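Local coordinates for Alpha/beta hydrolase family protein (Bacillus anthracis, PDB 3OOS), which is an alpha/beta hydrolase fold enzyme that probably hydrolyses a substrate not yet identified and is likely to use a serine nucleophile, as many of its relatives do, at residues F46-S51 and K269-V274; D212-L217 and A244-N249; G13-F18 and G61-A66; D232-Y237 and S258-F263. All coordinates share one frame; numbering follows the deposited sequence.

Contact 1 of 4, residues F46-S51 and K269-V274; sequences FTDHYS and KFNQFV
Phe-270 meets the ring of Phe-46 from helix 267-276: Phe-46 CE2 lies at the edge of the Phe-270 ring, near its plane, 3.8 Å from Phe-270 CE2. The two ring planes are 88° apart. One residue on, Asn-271 makes no direct hydrogen bond to the loop; waters bridge it. One water donates to both its OD1 and Asp-48 OD2, and a second donates to its backbone O and pairs with His-49 NE2. Val-274 fills the middle of the contact. Val-274 CG2 sits over one face of the Phe-46 ring, 4.0 Å from the centroid, a CH-pi contact. Val-274 CG1, anti to the backbone N (chi1 172°), touches the edge of the His-49 ring at CD2 (3.8 Å) and, more loosely, that of Tyr-50 at CE2. The hydroxyl of Tyr-50 bonds instead to Thr-277 and Lys-118. Between this C-terminal helix and the loop before strand 51-55, Val-274 and the phenylalanine rings thus make an apolar inner side, while the polar side is joined by water and has no direct hydrogen bond.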
loop_
_atom_site.group_PDB
_atom_site.type_symbol
_atom_site.label_atom_id
_atom_site.label_comp_id
_atom_site.label_asym_id
_atom_site.label_seq_id
_atom_site.Cartn_x
_atom_site.Cartn_y
_atom_site.Cartn_z
ATOM N N PHE A 46 -12.893 -3.588 -0.542
ATOM C CA PHE A 46 -12.949 -4.342 0.707
ATOM C C PHE A 46 -14.170 -4.004 1.564
ATOM O O PHE A 46 -14.610 -4.831 2.364
ATOM C CB PHE A 46 -11.648 -4.173 1.494
ATOM C CG PHE A 46 -10.466 -4.798 0.820
ATOM C CD1 PHE A 46 -10.227 -6.166 0.937
ATOM C CD2 PHE A 46 -9.606 -4.028 0.043
ATOM C CE1 PHE A 46 -9.136 -6.755 0.302
ATOM C CE2 PHE A 46 -8.517 -4.609 -0.604
ATOM C CZ PHE A 46 -8.281 -5.976 -0.473
ATOM N N THR A 47 -14.727 -2.808 1.369
ATOM C CA THR A 47 -15.886 -2.352 2.150
ATOM C C THR A 47 -17.167 -3.139 1.861
ATOM O O THR A 47 -18.136 -3.038 2.614
ATOM C CB THR A 47 -16.173 -0.840 1.961
ATOM O OG1 THR A 47 -16.638 -0.594 0.626
ATOM C CG2 THR A 47 -14.924 -0.017 2.232
ATOM N N ASP A 48 -17.164 -3.918 0.780
ATOM C CA ASP A 48 -18.275 -4.820 0.478
ATOM C C ASP A 48 -18.362 -5.994 1.464
ATOM O O ASP A 48 -19.420 -6.612 1.595
ATOM C CB ASP A 48 -18.175 -5.356 -0.961
ATOM C CG ASP A 48 -18.518 -4.305 -2.019
ATOM O OD1 ASP A 48 -19.124 -3.263 -1.686
ATOM O OD2 ASP A 48 -18.189 -4.533 -3.204
ATOM N N HIS A 49 -17.259 -6.294 2.155
ATOM C CA HIS A 49 -17.189 -7.484 3.020
ATOM C C HIS A 49 -16.523 -7.265 4.378
ATOM O O HIS A 49 -16.597 -8.129 5.258
ATOM C CB HIS A 49 -16.492 -8.634 2.288
ATOM C CG HIS A 49 -17.197 -9.068 1.042
ATOM N ND1 HIS A 49 -18.381 -9.774 1.065
ATOM C CD2 HIS A 49 -16.895 -8.881 -0.264
ATOM C CE1 HIS A 49 -18.772 -10.013 -0.174
ATOM N NE2 HIS A 49 -17.888 -9.481 -1.000
ATOM N N TYR A 50 -15.877 -6.114 4.541
ATOM C CA TYR A 50 -15.152 -5.793 5.764
ATOM C C TYR A 50 -15.540 -4.419 6.293
ATOM O O TYR A 50 -16.011 -3.565 5.537
ATOM C CB TYR A 50 -13.643 -5.762 5.489
ATOM C CG TYR A 50 -12.999 -7.092 5.171
ATOM C CD1 TYR A 50 -12.489 -7.900 6.188
ATOM C CD2 TYR A 50 -12.868 -7.530 3.852
ATOM C CE1 TYR A 50 -11.884 -9.125 5.900
ATOM C CE2 TYR A 50 -12.263 -8.751 3.554
ATOM C CZ TYR A 50 -11.775 -9.540 4.581
ATOM O OH TYR A 50 -11.174 -10.745 4.289
ATOM N N SER A 51 -15.350 -4.221 7.596
ATOM C CA SER A 51 -15.321 -2.882 8.170
ATOM C C SER A 51 -13.907 -2.374 7.940
ATOM O O SER A 51 -12.963 -2.858 8.571
ATOM C CB SER A 51 -15.628 -2.916 9.667
ATOM O OG SER A 51 -16.947 -3.371 9.915
ATOM N N LYS A 269 -12.889 -9.174 -11.148
ATOM C CA LYS A 269 -11.974 -10.177 -10.606
ATOM C C LYS A 269 -11.437 -9.773 -9.229
ATOM O O LYS A 269 -11.281 -10.625 -8.350
ATOM C CB LYS A 269 -10.829 -10.473 -11.577
ATOM C CG LYS A 269 -9.926 -11.614 -11.121
ATOM C CD LYS A 269 -8.958 -12.042 -12.205
ATOM C CE LYS A 269 -7.936 -13.022 -11.655
ATOM N NZ LYS A 269 -7.223 -13.755 -12.746
ATOM N N PHE A 270 -11.172 -8.482 -9.037
ATOM C CA PHE A 270 -10.715 -8.017 -7.727
ATOM C C PHE A 270 -11.797 -8.185 -6.658
ATOM O O PHE A 270 -11.493 -8.528 -5.515
ATOM C CB PHE A 270 -10.195 -6.574 -7.755
ATOM C CG PHE A 270 -9.359 -6.226 -6.557
ATOM C CD1 PHE A 270 -8.006 -6.555 -6.523
ATOM C CD2 PHE A 270 -9.926 -5.605 -5.446
ATOM C CE1 PHE A 270 -7.227 -6.259 -5.409
ATOM C CE2 PHE A 270 -9.156 -5.308 -4.325
ATOM C CZ PHE A 270 -7.804 -5.629 -4.309
ATOM N N ASN A 271 -13.053 -7.951 -7.036
ATOM C CA ASN A 271 -14.181 -8.198 -6.140
ATOM C C ASN A 271 -14.259 -9.662 -5.723
ATOM O O ASN A 271 -14.506 -9.964 -4.553
ATOM C CB ASN A 271 -15.502 -7.744 -6.768
ATOM C CG ASN A 271 -15.689 -6.238 -6.712
ATOM O OD1 ASN A 271 -15.129 -5.557 -5.849
ATOM N ND2 ASN A 271 -16.490 -5.706 -7.633
ATOM N N GLN A 272 -14.029 -10.565 -6.678
ATOM C CA GLN A 272 -13.988 -11.999 -6.395
ATOM C C GLN A 272 -12.834 -12.317 -5.446
ATOM O O GLN A 272 -12.981 -13.113 -4.516
ATOM C CB GLN A 272 -13.863 -12.806 -7.691
ATOM C CG GLN A 272 -13.984 -14.315 -7.499
ATOM C CD GLN A 272 -15.241 -14.705 -6.745
ATOM O OE1 GLN A 272 -16.339 -14.251 -7.067
ATOM N NE2 GLN A 272 -15.086 -15.548 -5.731
ATOM N N PHE A 273 -11.686 -11.679 -5.685
ATOM C CA PHE A 273 -10.522 -11.830 -4.815
ATOM C C PHE A 273 -10.853 -11.424 -3.372
ATOM O O PHE A 273 -10.523 -12.150 -2.435
ATOM C CB PHE A 273 -9.327 -11.027 -5.347
ATOM C CG PHE A 273 -8.182 -10.925 -4.372
ATOM C CD1 PHE A 273 -7.316 -11.999 -4.169
ATOM C CD2 PHE A 273 -7.975 -9.751 -3.648
ATOM C CE1 PHE A 273 -6.256 -11.904 -3.259
ATOM C CE2 PHE A 273 -6.925 -9.649 -2.741
ATOM C CZ PHE A 273 -6.060 -10.728 -2.547
ATOM N N VAL A 274 -11.509 -10.275 -3.204
ATOM C CA VAL A 274 -11.913 -9.800 -1.873
ATOM C C VAL A 274 -12.792 -10.839 -1.171
ATOM O O VAL A 274 -12.541 -11.208 -0.020
ATOM C CB VAL A 274 -12.645 -8.431 -1.940
ATOM C CG1 VAL A 274 -13.216 -8.047 -0.578
ATOM C CG2 VAL A 274 -11.699 -7.339 -2.443
HETATM O O HOH W 1 -16.337 -3.242 -4.915
HETATM O O HOH W 2 -16.761 -9.008 -3.497
#

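Contact 2 of 4, residues D212-L217 and A244-N249; sequences DVRQKL and ANLIPN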
loop_
_atom_site.group_PDB
_atom_site.type_symbol
_atom_site.label_atom_id
_atom_site.label_comp_id
_atom_site.label_asym_id
_atom_site.label_seq_id
_atom_site.Cartn_x
_atom_site.Cartn_y
_atom_site.Cartn_z
ATOM N N ASP A 212 14.498 -6.137 4.106
ATOM C CA ASP A 212 14.591 -7.555 3.764
ATOM C C ASP A 212 13.918 -8.372 4.859
ATOM O O ASP A 212 14.384 -8.396 5.999
ATOM C CB ASP A 212 16.057 -7.984 3.592
ATOM C CG ASP A 212 16.206 -9.399 3.045
ATOM O OD1 ASP A 212 15.183 -10.055 2.744
ATOM O OD2 ASP A 212 17.363 -9.857 2.909
ATOM N N VAL A 213 12.817 -9.031 4.500
ATOM C CA VAL A 213 12.077 -9.891 5.425
ATOM C C VAL A 213 11.957 -11.334 4.912
ATOM O O VAL A 213 11.172 -12.116 5.438
ATOM C CB VAL A 213 10.666 -9.318 5.752
ATOM C CG1 VAL A 213 10.780 -7.971 6.467
ATOM C CG2 VAL A 213 9.801 -9.199 4.486
ATOM N N ARG A 214 12.749 -11.684 3.900
ATOM C CA ARG A 214 12.624 -12.993 3.240
ATOM C C ARG A 214 12.676 -14.183 4.197
ATOM O O ARG A 214 11.840 -15.082 4.115
ATOM C CB ARG A 214 13.682 -13.161 2.148
ATOM C CG ARG A 214 13.399 -12.349 0.895
ATOM C CD ARG A 214 14.573 -12.408 -0.071
ATOM N NE ARG A 214 15.749 -11.709 0.452
ATOM C CZ ARG A 214 16.916 -11.617 -0.179
ATOM N NH1 ARG A 214 17.082 -12.181 -1.371
ATOM N NH2 ARG A 214 17.922 -10.956 0.380
ATOM N N GLN A 215 13.657 -14.187 5.093
ATOM C CA GLN A 215 13.817 -15.307 6.016
ATOM C C GLN A 215 12.701 -15.333 7.055
ATOM O O GLN A 215 12.188 -16.398 7.402
ATOM C CB GLN A 215 15.195 -15.289 6.685
ATOM C CG GLN A 215 16.363 -15.535 5.727
ATOM C CD GLN A 215 16.294 -16.890 5.023
ATOM O OE1 GLN A 215 15.915 -17.902 5.621
ATOM N NE2 GLN A 215 16.665 -16.911 3.746
ATOM N N LYS A 216 12.310 -14.155 7.527
ATOM C CA LYS A 216 11.248 -14.061 8.522
ATOM C C LYS A 216 9.889 -14.497 7.973
ATOM O O LYS A 216 9.045 -14.963 8.736
ATOM C CB LYS A 216 11.179 -12.657 9.129
ATOM C CG LYS A 216 12.269 -12.400 10.172
ATOM C CD LYS A 216 12.073 -11.078 10.927
ATOM C CE LYS A 216 12.305 -9.855 10.044
ATOM N NZ LYS A 216 13.693 -9.797 9.481
ATOM N N LEU A 217 9.685 -14.376 6.661
ATOM C CA LEU A 217 8.405 -14.774 6.055
ATOM C C LEU A 217 8.087 -16.260 6.233
ATOM O O LEU A 217 6.917 -16.648 6.272
ATOM C CB LEU A 217 8.340 -14.403 4.571
ATOM C CG LEU A 217 8.213 -12.918 4.218
ATOM C CD1 LEU A 217 7.956 -12.786 2.729
ATOM C CD2 LEU A 217 7.114 -12.219 5.019
ATOM N N ALA A 244 4.613 -15.310 -1.905
ATOM C CA ALA A 244 3.643 -16.393 -1.748
ATOM C C ALA A 244 4.302 -17.750 -1.505
ATOM O O ALA A 244 3.746 -18.591 -0.797
ATOM C CB ALA A 244 2.715 -16.454 -2.945
ATOM N N ASN A 245 5.483 -17.960 -2.085
ATOM C CA ASN A 245 6.231 -19.192 -1.844
ATOM C C ASN A 245 6.807 -19.268 -0.427
ATOM O O ASN A 245 6.765 -20.324 0.216
ATOM C CB ASN A 245 7.347 -19.371 -2.875
ATOM C CG ASN A 245 8.206 -20.587 -2.588
ATOM O OD1 ASN A 245 7.790 -21.727 -2.815
ATOM N ND2 ASN A 245 9.404 -20.352 -2.066
ATOM N N LEU A 246 7.335 -18.145 0.055
ATOM C CA LEU A 246 8.025 -18.112 1.347
ATOM C C LEU A 246 7.077 -18.263 2.534
ATOM O O LEU A 246 7.398 -18.947 3.507
ATOM C CB LEU A 246 8.860 -16.833 1.482
ATOM C CG LEU A 246 10.103 -16.735 0.590
ATOM C CD1 LEU A 246 10.730 -15.355 0.704
ATOM C CD2 LEU A 246 11.123 -17.830 0.910
ATOM N N ILE A 247 5.910 -17.631 2.447
ATOM C CA ILE A 247 4.912 -17.713 3.511
ATOM C C ILE A 247 4.188 -19.063 3.426
ATOM O O ILE A 247 3.583 -19.371 2.400
ATOM C CB ILE A 247 3.902 -16.546 3.428
ATOM C CG1 ILE A 247 4.624 -15.202 3.597
ATOM C CG2 ILE A 247 2.807 -16.705 4.483
ATOM C CD1 ILE A 247 3.746 -13.988 3.328
ATOM N N PRO A 248 4.255 -19.874 4.503
ATOM C CA PRO A 248 3.699 -21.233 4.474
ATOM C C PRO A 248 2.222 -21.330 4.078
ATOM O O PRO A 248 1.857 -22.238 3.330
ATOM C CB PRO A 248 3.898 -21.729 5.911
ATOM C CG PRO A 248 5.042 -20.952 6.426
ATOM C CD PRO A 248 4.988 -19.606 5.755
ATOM N N ASN A 249 1.387 -20.412 4.564
ATOM C CA ASN A 249 -0.058 -20.491 4.320
ATOM C C ASN A 249 -0.579 -19.424 3.353
ATOM O O ASN A 249 -1.696 -18.916 3.512
ATOM C CB ASN A 249 -0.831 -20.445 5.646
ATOM C CG ASN A 249 -0.397 -21.533 6.619
ATOM O OD1 ASN A 249 0.041 -21.246 7.736
ATOM N ND2 ASN A 249 -0.514 -22.785 6.199
#
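Leu-217 turns its backbone O, rather than a donor, to the other segment, and no hydrogen bond crosses the contact. Leu-217 O receives a CA-H...O contact from Ile-247 CA at 3.6 Å, with 158° at the hydrogen, and Pro-248 CD lies equally near it. Beside it Leu-217 CB packs against Leu-246 CB at 4.0 Å and Ile-247 CG1 at 3.9 Å, while Leu-217 CD2 reaches the CG1 and CD1 of the same isoleucine. In the alpha/beta hydrolase fold this joins the short helix 214-217, ahead of strand 224-229, to the C-terminal end of helix 237-246, where Ile-247 is the first residue to leave helical geometry. Leu-106 of helix 100-112 touches both Leu-217 and Ile-247. Farther out, Leu-246 CD1 rests on Arg-214, 3.6 Å from its O and against CB and CG. The Arg-214 guanidinium turns away, the chain bending at chi3 (-68°), and grips Asp-212 side-on, NE to Asp-212 OD1 and NH2 to Asp-212 OD2 (2.8 Å). Asp-212 OD1 also accepts from Arg-214 N, closing an Asx turn; NE and N approach this oxygen from opposite faces of the carboxylate plane.

Contact 3 of 4, residues G13-F18 and G61-A66; sequences GKFEYF and GNSDSA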
loop_
_atom_site.group_PDB
_atom_site.type_symbol
_atom_site.label_atom_id
_atom_site.label_comp_id
_atom_site.label_asym_id
_atom_site.label_seq_id
_atom_site.Cartn_x
_atom_site.Cartn_y
_atom_site.Cartn_z
ATOM N N GLY A 13 -0.269 8.811 20.222
ATOM C CA GLY A 13 -0.671 10.027 19.523
ATOM C C GLY A 13 -2.083 9.982 18.972
ATOM O O GLY A 13 -2.801 8.986 19.135
ATOM N N LYS A 14 -2.468 11.078 18.325
ATOM C CA LYS A 14 -3.780 11.212 17.705
ATOM C C LYS A 14 -3.702 10.870 16.217
ATOM O O LYS A 14 -2.816 11.359 15.509
ATOM C CB LYS A 14 -4.301 12.638 17.903
ATOM C CG LYS A 14 -5.781 12.815 17.633
ATOM C CD LYS A 14 -6.310 14.070 18.315
ATOM C CE LYS A 14 -5.719 15.330 17.708
ATOM N NZ LYS A 14 -6.338 15.674 16.392
ATOM N N PHE A 15 -4.631 10.036 15.755
ATOM C CA PHE A 15 -4.660 9.617 14.359
ATOM C C PHE A 15 -6.024 9.833 13.735
ATOM O O PHE A 15 -7.056 9.573 14.359
ATOM C CB PHE A 15 -4.268 8.137 14.226
ATOM C CG PHE A 15 -2.868 7.836 14.691
ATOM C CD1 PHE A 15 -1.802 7.864 13.797
ATOM C CD2 PHE A 15 -2.613 7.537 16.028
ATOM C CE1 PHE A 15 -0.502 7.593 14.227
ATOM C CE2 PHE A 15 -1.319 7.267 16.469
ATOM C CZ PHE A 15 -0.262 7.297 15.566
ATOM N N GLU A 16 -6.004 10.308 12.496
ATOM C CA GLU A 16 -7.187 10.403 11.663
ATOM C C GLU A 16 -7.328 9.115 10.856
ATOM O O GLU A 16 -6.344 8.596 10.319
ATOM C CB GLU A 16 -7.045 11.594 10.715
ATOM C CG GLU A 16 -8.258 11.845 9.829
ATOM C CD GLU A 16 -8.050 13.023 8.901
ATOM O OE1 GLU A 16 -7.001 13.070 8.217
ATOM O OE2 GLU A 16 -8.935 13.903 8.855
ATOM N N TYR A 17 -8.546 8.589 10.783
ATOM C CA TYR A 17 -8.823 7.444 9.914
ATOM C C TYR A 17 -10.256 7.502 9.408
ATOM O O TYR A 17 -11.108 8.193 9.979
ATOM C CB TYR A 17 -8.557 6.105 10.627
ATOM C CG TYR A 17 -9.567 5.799 11.709
ATOM C CD1 TYR A 17 -10.742 5.089 11.424
ATOM C CD2 TYR A 17 -9.362 6.238 13.013
ATOM C CE1 TYR A 17 -11.680 4.829 12.421
ATOM C CE2 TYR A 17 -10.291 5.982 14.008
ATOM C CZ TYR A 17 -11.441 5.277 13.710
ATOM O OH TYR A 17 -12.357 5.040 14.703
ATOM N N PHE A 18 -10.517 6.753 8.346
ATOM C CA PHE A 18 -11.826 6.753 7.720
ATOM C C PHE A 18 -12.415 5.360 7.786
ATOM O O PHE A 18 -11.713 4.374 7.548
ATOM C CB PHE A 18 -11.711 7.285 6.285
ATOM C CG PHE A 18 -11.031 8.624 6.215
ATOM C CD1 PHE A 18 -11.771 9.798 6.332
ATOM C CD2 PHE A 18 -9.643 8.710 6.102
ATOM C CE1 PHE A 18 -11.145 11.045 6.309
ATOM C CE2 PHE A 18 -9.003 9.953 6.077
ATOM C CZ PHE A 18 -9.757 11.122 6.185
ATOM N N GLY A 61 -2.364 13.756 6.647
ATOM C CA GLY A 61 -3.669 14.366 6.894
ATOM C C GLY A 61 -3.735 15.089 8.226
ATOM O O GLY A 61 -2.862 15.897 8.550
ATOM N N ASN A 62 -4.762 14.781 9.008
ATOM C CA ASN A 62 -4.943 15.424 10.308
ATOM C C ASN A 62 -4.413 14.618 11.493
ATOM O O ASN A 62 -4.663 14.968 12.647
ATOM C CB ASN A 62 -6.407 15.834 10.507
ATOM C CG ASN A 62 -6.839 16.901 9.525
ATOM O OD1 ASN A 62 -6.286 18.003 9.509
ATOM N ND2 ASN A 62 -7.818 16.578 8.684
ATOM N N SER A 63 -3.666 13.552 11.207
ATOM C CA SER A 63 -2.951 12.832 12.258
ATOM C C SER A 63 -1.804 13.699 12.786
ATOM O O SER A 63 -1.391 14.668 12.134
ATOM C CB SER A 63 -2.426 11.490 11.745
ATOM O OG SER A 63 -3.495 10.674 11.291
ATOM N N ASP A 64 -1.307 13.360 13.972
ATOM C CA ASP A 64 -0.164 14.058 14.560
ATOM C C ASP A 64 1.047 14.005 13.640
ATOM O O ASP A 64 1.224 13.042 12.889
ATOM C CB ASP A 64 0.223 13.428 15.898
ATOM C CG ASP A 64 -0.735 13.778 17.021
ATOM O OD1 ASP A 64 -1.627 14.641 16.841
ATOM O OD2 ASP A 64 -0.581 13.181 18.104
ATOM N N SER A 65 1.873 15.045 13.704
ATOM C CA SER A 65 3.123 15.088 12.958
ATOM C C SER A 65 4.246 14.452 13.773
ATOM O O SER A 65 4.135 14.317 14.995
ATOM C CB SER A 65 3.471 16.532 12.586
ATOM O OG SER A 65 2.462 17.091 11.762
ATOM N N ALA A 66 5.318 14.056 13.090
ATOM C CA ALA A 66 6.458 13.399 13.735
ATOM C C ALA A 66 7.383 14.406 14.408
ATOM O O ALA A 66 7.644 15.480 13.857
ATOM C CB ALA A 66 7.233 12.573 12.725
HETATM O O HOH W 3 -3.671 15.621 15.131
#
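Asp-64 and Lys-14 exchange two hydrogen bonds: Lys-14 N donates to Asp-64 OD2 (2.8 Å, nearly straight at 177°), and Asp-64 N returns one to Lys-14 O. The aspartate oxygen is met from well above its carboxylate plane. The loop between strand 51-55 and helix 74-87 is thereby fastened along strand 13-20 of the alpha/beta hydrolase sheet, running roughly antiparallel to it with side chains doing much of the bonding. Ser-63 OG accepts from Glu-16 N at 2.8 Å and is also bonded to Asn-56 O. Beyond it, the Glu-16 carboxylate takes two bonds from one residue, OE1 from Asn-62 N and OE2 from Asn-62 ND2 (each 2.9 Å). Glu-16 gets there fully extended, CG anti to the backbone N (chi1 -177°), its carboxylate plane turned 70° from the amide. One water donates to Asn-62 O and Asp-64 OD1 and, in one of the two modelled conformers of Lys-14, accepts from its NZ, linking the lysine to the loop without direct contact of the charges. In the packing outside these bonds, Gly-61 CA lies 3.8 Å from Glu-16 OE1, and Ser-63 OG touches Phe-15 CA at 3.4 Å.

Contact 4 of 4, residues D232-Y237 and S258-F263; sequences DVQCPY and SNHNPF. With SO4 (sulfate ion), chain B.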
loop_
_atom_site.group_PDB
_atom_site.type_symbol
_atom_site.label_atom_id
_atom_site.label_comp_id
_atom_site.label_asym_id
_atom_site.label_seq_id
_atom_site.Cartn_x
_atom_site.Cartn_y
_atom_site.Cartn_z
ATOM N N ASP A 232 2.923 -5.514 -13.927
ATOM C CA ASP A 232 3.453 -4.528 -12.980
ATOM C C ASP A 232 4.937 -4.265 -13.253
ATOM O O ASP A 232 5.734 -5.201 -13.331
ATOM C CB ASP A 232 3.246 -5.013 -11.539
ATOM C CG ASP A 232 3.219 -3.876 -10.526
ATOM O OD1 ASP A 232 3.749 -2.777 -10.806
ATOM O OD2 ASP A 232 2.668 -4.093 -9.428
ATOM N N VAL A 233 5.292 -2.992 -13.417
ATOM C CA VAL A 233 6.683 -2.604 -13.691
ATOM C C VAL A 233 7.388 -1.974 -12.487
ATOM O O VAL A 233 8.522 -1.508 -12.605
ATOM C CB VAL A 233 6.810 -1.676 -14.942
ATOM C CG1 VAL A 233 6.332 -2.398 -16.192
ATOM C CG2 VAL A 233 6.053 -0.368 -14.745
ATOM N N GLN A 234 6.722 -1.949 -11.336
ATOM C CA GLN A 234 7.345 -1.410 -10.128
ATOM C C GLN A 234 7.992 -2.536 -9.324
ATOM O O GLN A 234 9.218 -2.653 -9.313
ATOM C CB GLN A 234 6.353 -0.568 -9.318
ATOM C CG GLN A 234 6.033 0.760 -10.007
ATOM C CD GLN A 234 5.062 1.623 -9.230
ATOM O OE1 GLN A 234 5.296 1.964 -8.071
ATOM N NE2 GLN A 234 3.966 1.991 -9.874
ATOM N N CYS A 235 7.176 -3.363 -8.670
ATOM C CA CYS A 235 7.643 -4.661 -8.178
ATOM C C CYS A 235 7.181 -5.731 -9.165
ATOM O O CYS A 235 6.002 -6.095 -9.171
ATOM C CB CYS A 235 7.091 -4.968 -6.780
ATOM S SG CYS A 235 7.602 -3.830 -5.472
ATOM N N PRO A 236 8.097 -6.230 -10.019
ATOM C CA PRO A 236 7.706 -7.236 -11.009
ATOM C C PRO A 236 7.047 -8.468 -10.388
ATOM O O PRO A 236 7.305 -8.802 -9.226
ATOM C CB PRO A 236 9.036 -7.600 -11.678
ATOM C CG PRO A 236 9.852 -6.357 -11.548
ATOM C CD PRO A 236 9.497 -5.800 -10.200
ATOM N N TYR A 237 6.197 -9.121 -11.178
ATOM C CA TYR A 237 5.366 -10.241 -10.732
ATOM C C TYR A 237 6.115 -11.332 -9.941
ATOM O O TYR A 237 5.584 -11.877 -8.965
ATOM C CB TYR A 237 4.617 -10.848 -11.932
ATOM C CG TYR A 237 3.641 -11.920 -11.527
ATOM C CD1 TYR A 237 2.457 -11.586 -10.874
ATOM C CD2 TYR A 237 3.908 -13.267 -11.768
ATOM C CE1 TYR A 237 1.562 -12.555 -10.472
ATOM C CE2 TYR A 237 3.012 -14.255 -11.372
ATOM C CZ TYR A 237 1.841 -13.889 -10.722
ATOM O OH TYR A 237 0.944 -14.846 -10.316
ATOM N N SER A 258 -3.696 -6.569 -15.853
ATOM C CA SER A 258 -3.377 -5.443 -14.985
ATOM C C SER A 258 -1.891 -5.143 -14.963
ATOM O O SER A 258 -1.055 -6.045 -15.094
ATOM C CB SER A 258 -3.841 -5.720 -13.546
ATOM O OG SER A 258 -5.249 -5.855 -13.463
ATOM N N ASN A 259 -1.590 -3.858 -14.814
ATOM C CA ASN A 259 -0.239 -3.406 -14.542
ATOM C C ASN A 259 -0.077 -3.250 -13.028
ATOM O O ASN A 259 0.121 -4.241 -12.319
ATOM C CB ASN A 259 0.039 -2.102 -15.297
ATOM C CG ASN A 259 1.488 -1.665 -15.210
ATOM O OD1 ASN A 259 2.090 -1.673 -14.137
ATOM N ND2 ASN A 259 2.052 -1.266 -16.342
ATOM N N HIS A 260 -0.207 -2.024 -12.525
ATOM C CA HIS A 260 0.027 -1.742 -11.108
ATOM C C HIS A 260 -1.234 -1.644 -10.246
ATOM O O HIS A 260 -1.136 -1.644 -9.016
ATOM C CB HIS A 260 0.837 -0.440 -10.982
ATOM C CG HIS A 260 1.366 -0.178 -9.606
ATOM N ND1 HIS A 260 2.379 -0.921 -9.042
ATOM C CD2 HIS A 260 1.029 0.757 -8.686
ATOM C CE1 HIS A 260 2.641 -0.459 -7.832
ATOM N NE2 HIS A 260 1.835 0.559 -7.591
ATOM N N ASN A 261 -2.409 -1.586 -10.875
ATOM C CA ASN A 261 -3.650 -1.240 -10.174
ATOM C C ASN A 261 -4.810 -2.224 -10.404
ATOM O O ASN A 261 -5.877 -1.811 -10.868
ATOM C CB ASN A 261 -4.108 0.168 -10.585
ATOM C CG ASN A 261 -3.137 1.260 -10.163
ATOM O OD1 ASN A 261 -3.346 1.931 -9.148
ATOM N ND2 ASN A 261 -2.082 1.456 -10.947
ATOM N N PRO A 262 -4.627 -3.524 -10.068
ATOM C CA PRO A 262 -5.686 -4.518 -10.353
ATOM C C PRO A 262 -7.076 -4.192 -9.793
ATOM O O PRO A 262 -8.084 -4.555 -10.408
ATOM C CB PRO A 262 -5.161 -5.800 -9.697
ATOM C CG PRO A 262 -3.699 -5.602 -9.573
ATOM C CD PRO A 262 -3.478 -4.141 -9.373
ATOM N N PHE A 263 -7.119 -3.516 -8.644
ATOM C CA PHE A 263 -8.374 -3.140 -7.975
ATOM C C PHE A 263 -9.270 -2.209 -8.802
ATOM O O PHE A 263 -10.478 -2.146 -8.564
ATOM C CB PHE A 263 -8.078 -2.531 -6.596
ATOM C CG PHE A 263 -6.883 -1.624 -6.587
ATOM C CD1 PHE A 263 -7.018 -0.272 -6.899
ATOM C CD2 PHE A 263 -5.616 -2.127 -6.293
ATOM C CE1 PHE A 263 -5.908 0.570 -6.908
ATOM C CE2 PHE A 263 -4.503 -1.299 -6.300
ATOM C CZ PHE A 263 -4.646 0.055 -6.610
HETATM S S SO4 B . 3.708 3.073 -4.417
HETATM O O1 SO4 B . 4.838 3.994 -4.489
HETATM O O2 SO4 B . 3.698 2.230 -5.604
HETATM O O3 SO4 B . 3.826 2.263 -3.210
HETATM O O4 SO4 B . 2.468 3.846 -4.357
HETATM O O HOH W 4 0.125 -5.055 -9.235
#
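Asp-232 OD1 is gripped by two N-H groups that reach it from opposite faces of the carboxylate plane. His-260 ND1 donates to Asp-232 OD1 from 2.9 Å, on the syn side and nearly in the plane of its own ring, and Gln-234 N donates to the same Asp-232 OD1 from 3.1 Å, which closes an Asx turn. With chi1 at -156° Asp-232 CG lies anti to the backbone N; its carboxylate meets the imidazole edge with the planes 76° apart. The other oxygen, OD2, accepts a hydrogen bond from a water that also donates to Asn-259 O, so the buried carboxylate is tied to the opposing backbone too. Gln-234 lays its amide on one face of the His-260 ring: NE2 stands 3.2 Å above the plane over the ring centre, with amide and ring 17° from parallel, while OE1 bonds to Tyr-138 OH. With one edge held by Asp-232 and one face covered, the imidazole is probably well fixed in rotation. His-260 NE2 makes a weak hydrogen bond, 3.2 Å, to O2 of a sulfate, probably from the crystallisation liquor, that also bonds to Ser-99 OG and Ala-100 N. His-260 touches Ser-99, the serine of a GxSxG sequence that fits a nucleophile elbow. A histidine bonded to an aspartate and facing this serine is the arrangement expected of a Ser-His-Asp catalytic triad in an alpha/beta hydrolase active site.

Contact 4 is the buried one of the four, its centre about 12 Å from that of the chain, whereas contacts 1, 2 and 3 lie 16 to 18 Å out and are only partly buried. Contacts 1 and 4 are direct neighbours: helices 262-265 and 267-276 follow each other, and Phe-270 CG packs 3.5 Å from Phe-263 CA. Contacts 2 and 4 involve the two ends of helix 237-246, contact 4 through the loop leading into it. Contact 3 lies across the chain's centre from contact 4. Chemistry does not simply follow depth: direct polar bonds carry both the buried contact 4 and the peripheral contact 3, while contacts 1 and 2 rest on apolar packing, with bridging waters in contact 1.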